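Lovastatin nonaketide synthase, polyketide synthase component (Aspergillus terreus, PDB 7CPX) builds the nonaketide chain of dihydromonacolin L, the lovastatin precursor, from malonyl-CoA, working as a homodimer with the partner protein LovC. Local coordinates at residues A[1926-1940]-A[2091-2104]. The protein carries 2 engineered substitutions. Sequence-based numbering, arbitrary orientation.
Sequences EADNNLSEGGGSLMV and VVSLARQGLPSVSE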
loop_
_atom_site.group_PDB
_atom_site.type_symbol
_atom_site.label_atom_id
_atom_site.label_comp_id
_atom_site.label_asym_id
_atom_site.label_seq_id
_atom_site.Cartn_x
_atom_site.Cartn_y
_atom_site.Cartn_z
ATOM N N GLU A 1926 -52.505 13.890 36.795
ATOM C CA GLU A 1926 -52.835 15.257 37.175
ATOM C C GLU A 1926 -52.669 16.196 35.987
ATOM O O GLU A 1926 -51.692 16.113 35.238
ATOM C CB GLU A 1926 -51.954 15.720 38.333
ATOM C CG GLU A 1926 -52.358 17.065 38.913
ATOM C CD GLU A 1926 -51.477 17.488 40.071
ATOM O OE1 GLU A 1926 -50.541 16.735 40.412
ATOM O OE2 GLU A 1926 -51.720 18.573 40.639
ATOM N N ALA A 1927 -53.636 17.097 35.819
ATOM C CA ALA A 1927 -53.603 18.087 34.744
ATOM C C ALA A 1927 -52.993 19.396 35.248
ATOM O O ALA A 1927 -53.619 20.455 35.256
ATOM C CB ALA A 1927 -55.006 18.306 34.187
ATOM N N ASP A 1928 -51.738 19.299 35.675
ATOM C CA ASP A 1928 -51.027 20.443 36.228
ATOM C C ASP A 1928 -50.532 21.334 35.096
ATOM O O ASP A 1928 -49.711 20.908 34.276
ATOM C CB ASP A 1928 -49.860 19.973 37.094
ATOM C CG ASP A 1928 -49.141 21.120 37.777
ATOM O OD1 ASP A 1928 -49.606 22.272 37.658
ATOM O OD2 ASP A 1928 -48.108 20.868 38.433
ATOM N N ASN A 1929 -51.031 22.572 35.050
ATOM C CA ASN A 1929 -50.579 23.517 34.037
ATOM C C ASN A 1929 -49.122 23.912 34.229
ATOM O O ASN A 1929 -48.483 24.355 33.268
ATOM C CB ASN A 1929 -51.461 24.766 34.051
ATOM C CG ASN A 1929 -52.902 24.465 33.692
ATOM O OD1 ASN A 1929 -53.277 24.468 32.519
ATOM N ND2 ASN A 1929 -53.720 24.200 34.704
ATOM N N ASN A 1930 -48.583 23.763 35.442
ATOM C CA ASN A 1930 -47.163 24.026 35.650
ATOM C C ASN A 1930 -46.315 23.131 34.760
ATOM O O ASN A 1930 -45.299 23.569 34.209
ATOM C CB ASN A 1930 -46.803 23.825 37.121
ATOM C CG ASN A 1930 -47.501 24.817 38.031
ATOM O OD1 ASN A 1930 -46.933 25.845 38.401
ATOM N ND2 ASN A 1930 -48.743 24.516 38.393
ATOM N N LEU A 1931 -46.718 21.867 34.607
ATOM C CA LEU A 1931 -46.138 20.982 33.599
ATOM C C LEU A 1931 -46.694 21.399 32.236
ATOM O O LEU A 1931 -47.517 20.723 31.615
ATOM C CB LEU A 1931 -46.445 19.527 33.922
ATOM C CG LEU A 1931 -46.006 19.056 35.311
ATOM C CD1 LEU A 1931 -46.480 17.637 35.573
ATOM C CD2 LEU A 1931 -44.496 19.152 35.463
ATOM N N SER A 1932 -46.216 22.552 31.776
ATOM C CA SER A 1932 -46.796 23.227 30.626
ATOM C C SER A 1932 -46.631 22.382 29.365
ATOM O O SER A 1932 -46.015 21.311 29.367
ATOM C CB SER A 1932 -46.152 24.597 30.444
ATOM O OG SER A 1932 -44.754 24.472 30.244
ATOM N N GLU A 1933 -47.196 22.883 28.270
ATOM C CA GLU A 1933 -47.133 22.181 26.997
ATOM C C GLU A 1933 -45.685 22.056 26.544
ATOM O O GLU A 1933 -44.999 23.063 26.338
ATOM C CB GLU A 1933 -47.959 22.922 25.945
ATOM C CG GLU A 1933 -49.466 22.897 26.187
ATOM C CD GLU A 1933 -49.902 23.813 27.315
ATOM O OE1 GLU A 1933 -49.034 24.495 27.899
ATOM O OE2 GLU A 1933 -51.114 23.851 27.617
ATOM N N GLY A 1934 -45.223 20.824 26.390
ATOM C CA GLY A 1934 -43.840 20.581 25.988
ATOM C C GLY A 1934 -42.834 20.755 27.099
ATOM O O GLY A 1934 -42.040 19.847 27.362
ATOM N N GLY A 1935 -42.848 21.907 27.770
ATOM C CA GLY A 1935 -41.915 22.118 28.866
ATOM C C GLY A 1935 -42.082 21.090 29.968
ATOM O O GLY A 1935 -41.103 20.529 30.467
ATOM N N GLY A 1936 -43.330 20.824 30.356
ATOM C CA GLY A 1936 -43.574 19.829 31.385
ATOM C C GLY A 1936 -43.050 18.460 30.998
ATOM O O GLY A 1936 -42.479 17.745 31.825
ATOM N N SER A 1937 -43.238 18.078 29.733
ATOM C CA SER A 1937 -42.691 16.810 29.265
ATOM C C SER A 1937 -41.173 16.806 29.371
ATOM O O SER A 1937 -40.574 15.801 29.771
ATOM C CB SER A 1937 -43.125 16.546 27.824
ATOM O OG SER A 1937 -42.541 17.482 26.938
ATOM N N LEU A 1938 -40.533 17.923 29.021
ATOM C CA LEU A 1938 -39.081 18.011 29.130
ATOM C C LEU A 1938 -38.631 17.813 30.570
ATOM O O LEU A 1938 -37.690 17.058 30.843
ATOM C CB LEU A 1938 -38.597 19.362 28.606
ATOM C CG LEU A 1938 -38.758 19.614 27.108
ATOM C CD1 LEU A 1938 -38.279 21.011 26.747
ATOM C CD2 LEU A 1938 -38.000 18.566 26.318
ATOM N N MET A 1939 -39.291 18.491 31.510
ATOM C CA MET A 1939 -38.891 18.376 32.907
ATOM C C MET A 1939 -39.113 16.962 33.426
ATOM O O MET A 1939 -38.262 16.417 34.139
ATOM C CB MET A 1939 -39.655 19.386 33.763
ATOM C CG MET A 1939 -39.619 20.813 33.233
ATOM S SD MET A 1939 -38.019 21.292 32.554
ATOM C CE MET A 1939 -37.500 22.527 33.741
ATOM N N VAL A 1940 -40.245 16.348 33.082
ATOM C CA VAL A 1940 -40.517 15.001 33.572
ATOM C C VAL A 1940 -39.535 14.008 32.965
ATOM O O VAL A 1940 -39.114 13.054 33.625
ATOM C CB VAL A 1940 -41.978 14.605 33.292
ATOM C CG1 VAL A 1940 -42.245 13.200 33.800
ATOM C CG2 VAL A 1940 -42.930 15.581 33.962
ATOM N N VAL A 2091 -40.923 11.907 40.839
ATOM C CA VAL A 2091 -40.430 12.530 39.614
ATOM C C VAL A 2091 -41.013 13.929 39.460
ATOM O O VAL A 2091 -40.287 14.904 39.231
ATOM C CB VAL A 2091 -40.760 11.645 38.398
ATOM C CG1 VAL A 2091 -40.608 12.425 37.106
ATOM C CG2 VAL A 2091 -39.868 10.417 38.389
ATOM N N VAL A 2092 -42.337 14.050 39.590
ATOM C CA VAL A 2092 -42.973 15.353 39.441
ATOM C C VAL A 2092 -42.581 16.278 40.584
ATOM O O VAL A 2092 -42.439 17.490 40.385
ATOM C CB VAL A 2092 -44.502 15.206 39.337
ATOM C CG1 VAL A 2092 -44.867 14.345 38.139
ATOM C CG2 VAL A 2092 -45.084 14.630 40.618
ATOM N N SER A 2093 -42.407 15.741 41.794
ATOM C CA SER A 2093 -41.982 16.578 42.910
ATOM C C SER A 2093 -40.616 17.192 42.636
ATOM O O SER A 2093 -40.402 18.389 42.859
ATOM C CB SER A 2093 -41.952 15.756 44.198
ATOM O OG SER A 2093 -41.501 16.539 45.289
ATOM N N LEU A 2094 -39.677 16.382 42.143
ATOM C CA LEU A 2094 -38.355 16.904 41.816
ATOM C C LEU A 2094 -38.425 17.886 40.655
ATOM O O LEU A 2094 -37.730 18.908 40.652
ATOM C CB LEU A 2094 -37.404 15.758 41.483
ATOM C CG LEU A 2094 -37.012 14.798 42.601
ATOM C CD1 LEU A 2094 -36.209 13.644 42.025
ATOM C CD2 LEU A 2094 -36.214 15.521 43.670
ATOM N N ALA A 2095 -39.258 17.592 39.654
ATOM C CA ALA A 2095 -39.397 18.501 38.521
ATOM C C ALA A 2095 -39.908 19.858 38.982
ATOM O O ALA A 2095 -39.434 20.904 38.524
ATOM C CB ALA A 2095 -40.336 17.898 37.477
ATOM N N ARG A 2096 -40.866 19.856 39.910
ATOM C CA ARG A 2096 -41.408 21.099 40.439
ATOM C C ARG A 2096 -40.357 21.911 41.181
ATOM O O ARG A 2096 -40.577 23.097 41.443
ATOM C CB ARG A 2096 -42.601 20.790 41.342
ATOM C CG ARG A 2096 -43.858 20.460 40.549
ATOM C CD ARG A 2096 -44.857 19.643 41.346
ATOM N NE ARG A 2096 -46.095 19.449 40.600
ATOM C CZ ARG A 2096 -47.073 18.630 40.962
ATOM N NH1 ARG A 2096 -46.987 17.889 42.054
ATOM N NH2 ARG A 2096 -48.165 18.552 40.208
ATOM N N GLN A 2097 -39.222 21.300 41.526
ATOM C CA GLN A 2097 -38.138 22.048 42.149
ATOM C C GLN A 2097 -37.377 22.912 41.148
ATOM O O GLN A 2097 -36.661 23.828 41.566
ATOM C CB GLN A 2097 -37.160 21.093 42.838
ATOM C CG GLN A 2097 -37.787 20.226 43.917
ATOM C CD GLN A 2097 -36.755 19.445 44.707
ATOM O OE1 GLN A 2097 -35.552 19.666 44.566
ATOM N NE2 GLN A 2097 -37.219 18.524 45.543
ATOM N N GLY A 2098 -37.511 22.646 39.849
ATOM C CA GLY A 2098 -36.725 23.361 38.860
ATOM C C GLY A 2098 -37.436 23.676 37.559
ATOM O O GLY A 2098 -36.780 23.922 36.542
ATOM N N LEU A 2099 -38.768 23.670 37.563
ATOM C CA LEU A 2099 -39.511 24.013 36.352
ATOM C C LEU A 2099 -39.149 25.384 35.794
ATOM O O LEU A 2099 -38.993 25.497 34.566
ATOM C CB LEU A 2099 -41.020 23.949 36.623
ATOM C CG LEU A 2099 -41.557 22.625 37.160
ATOM C CD1 LEU A 2099 -43.033 22.743 37.511
ATOM C CD2 LEU A 2099 -41.332 21.494 36.173
ATOM N N PRO A 2100 -39.000 26.443 36.602
ATOM C CA PRO A 2100 -38.760 27.778 36.033
ATOM C C PRO A 2100 -37.409 27.919 35.346
ATOM O O PRO A 2100 -37.092 28.988 34.817
ATOM C CB PRO A 2100 -38.856 28.704 37.255
ATOM C CG PRO A 2100 -39.532 27.899 38.320
ATOM C CD PRO A 2100 -39.128 26.490 38.068
ATOM N N SER A 2101 -36.602 26.855 35.352
ATOM C CA SER A 2101 -35.261 26.947 34.785
ATOM C C SER A 2101 -35.290 27.313 33.306
ATOM O O SER A 2101 -34.351 27.946 32.809
ATOM C CB SER A 2101 -34.521 25.623 34.984
ATOM O OG SER A 2101 -35.221 24.554 34.376
ATOM N N VAL A 2102 -36.344 26.931 32.587
ATOM C CA VAL A 2102 -36.439 27.154 31.147
ATOM C C VAL A 2102 -37.882 27.490 30.788
ATOM O O VAL A 2102 -38.790 27.417 31.619
ATOM C CB VAL A 2102 -35.960 25.928 30.340
ATOM C CG1 VAL A 2102 -34.465 25.735 30.514
ATOM C CG2 VAL A 2102 -36.720 24.680 30.765
ATOM N N SER A 2103 -38.089 27.862 29.526
ATOM C CA SER A 2103 -39.412 28.175 29.014
ATOM C C SER A 2103 -40.136 26.898 28.592
ATOM O O SER A 2103 -39.576 25.799 28.593
ATOM C CB SER A 2103 -39.312 29.144 27.837
ATOM O OG SER A 2103 -38.531 28.592 26.791
ATOM N N GLU A 2104 -41.409 27.057 28.223
ATOM C CA GLU A 2104 -42.217 25.903 27.838
ATOM C C GLU A 2104 -41.703 25.280 26.546
ATOM O O GLU A 2104 -41.477 24.066 26.476
ATOM C CB GLU A 2104 -43.683 26.311 27.687
ATOM C CG GLU A 2104 -44.279 27.011 28.904
ATOM C CD GLU A 2104 -44.061 28.512 28.893
ATOM O OE1 GLU A 2104 -43.324 29.004 28.013
ATOM O OE2 GLU A 2104 -44.628 29.202 29.767
#
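Met1939, on the first turns of helix 1935-1953, packs into the chain that turns back after helix 2085-2095. Its CB lies 4.1 Å from CB of Ala2095 and also faces Leu2099, whose CD2 comes within 3.5 Å of Met1939 CG. Bends at chi2 (-39°) and chi3 then carry the sulfur past Val2102, with Met1939 SD 4.0 Å from Val2102 CG2, and deliver the methyl CE among Gly2098 O, Leu2099 O and Ser2101 OG. That hydroxyl is itself hydrogen-bonded to Gly2098 O, nearly in line with the C=O bond. Leu2099 CD2 also touches Leu1931 CD2, while its CD1 rests on Asn1930 CB (3.9 Å). One residue on from Met1939, Val1940 CG1 meets Val2091 CG1, a turn before Ala2095, at 3.8 Å.

Nearer the surface, the extended Arg2096 side chain reaches two acids. Glu1926 OE1 lies in the guanidinium plane, whereas Arg2096 NH2 approaches it from above the carboxylate plane (3.0 Å, 163°). Arg2096 NE and NH2 together grip Asp1928 OD2, the NH2 bond being 2.9 Å. Asp1928 OD1 meanwhile accepts from Asn1930 N in an Asx turn, which should restrain the carboxylate. Helix 1935-1953, with helix 2085-2095 packed on it, leads from mixed-sheet strand 1923-1924 towards 1964-1968, central in a 3-2-1-4-5 parallel sheet; this pairing probably reflects a medium-chain dehydrogenase/reductase-like fold.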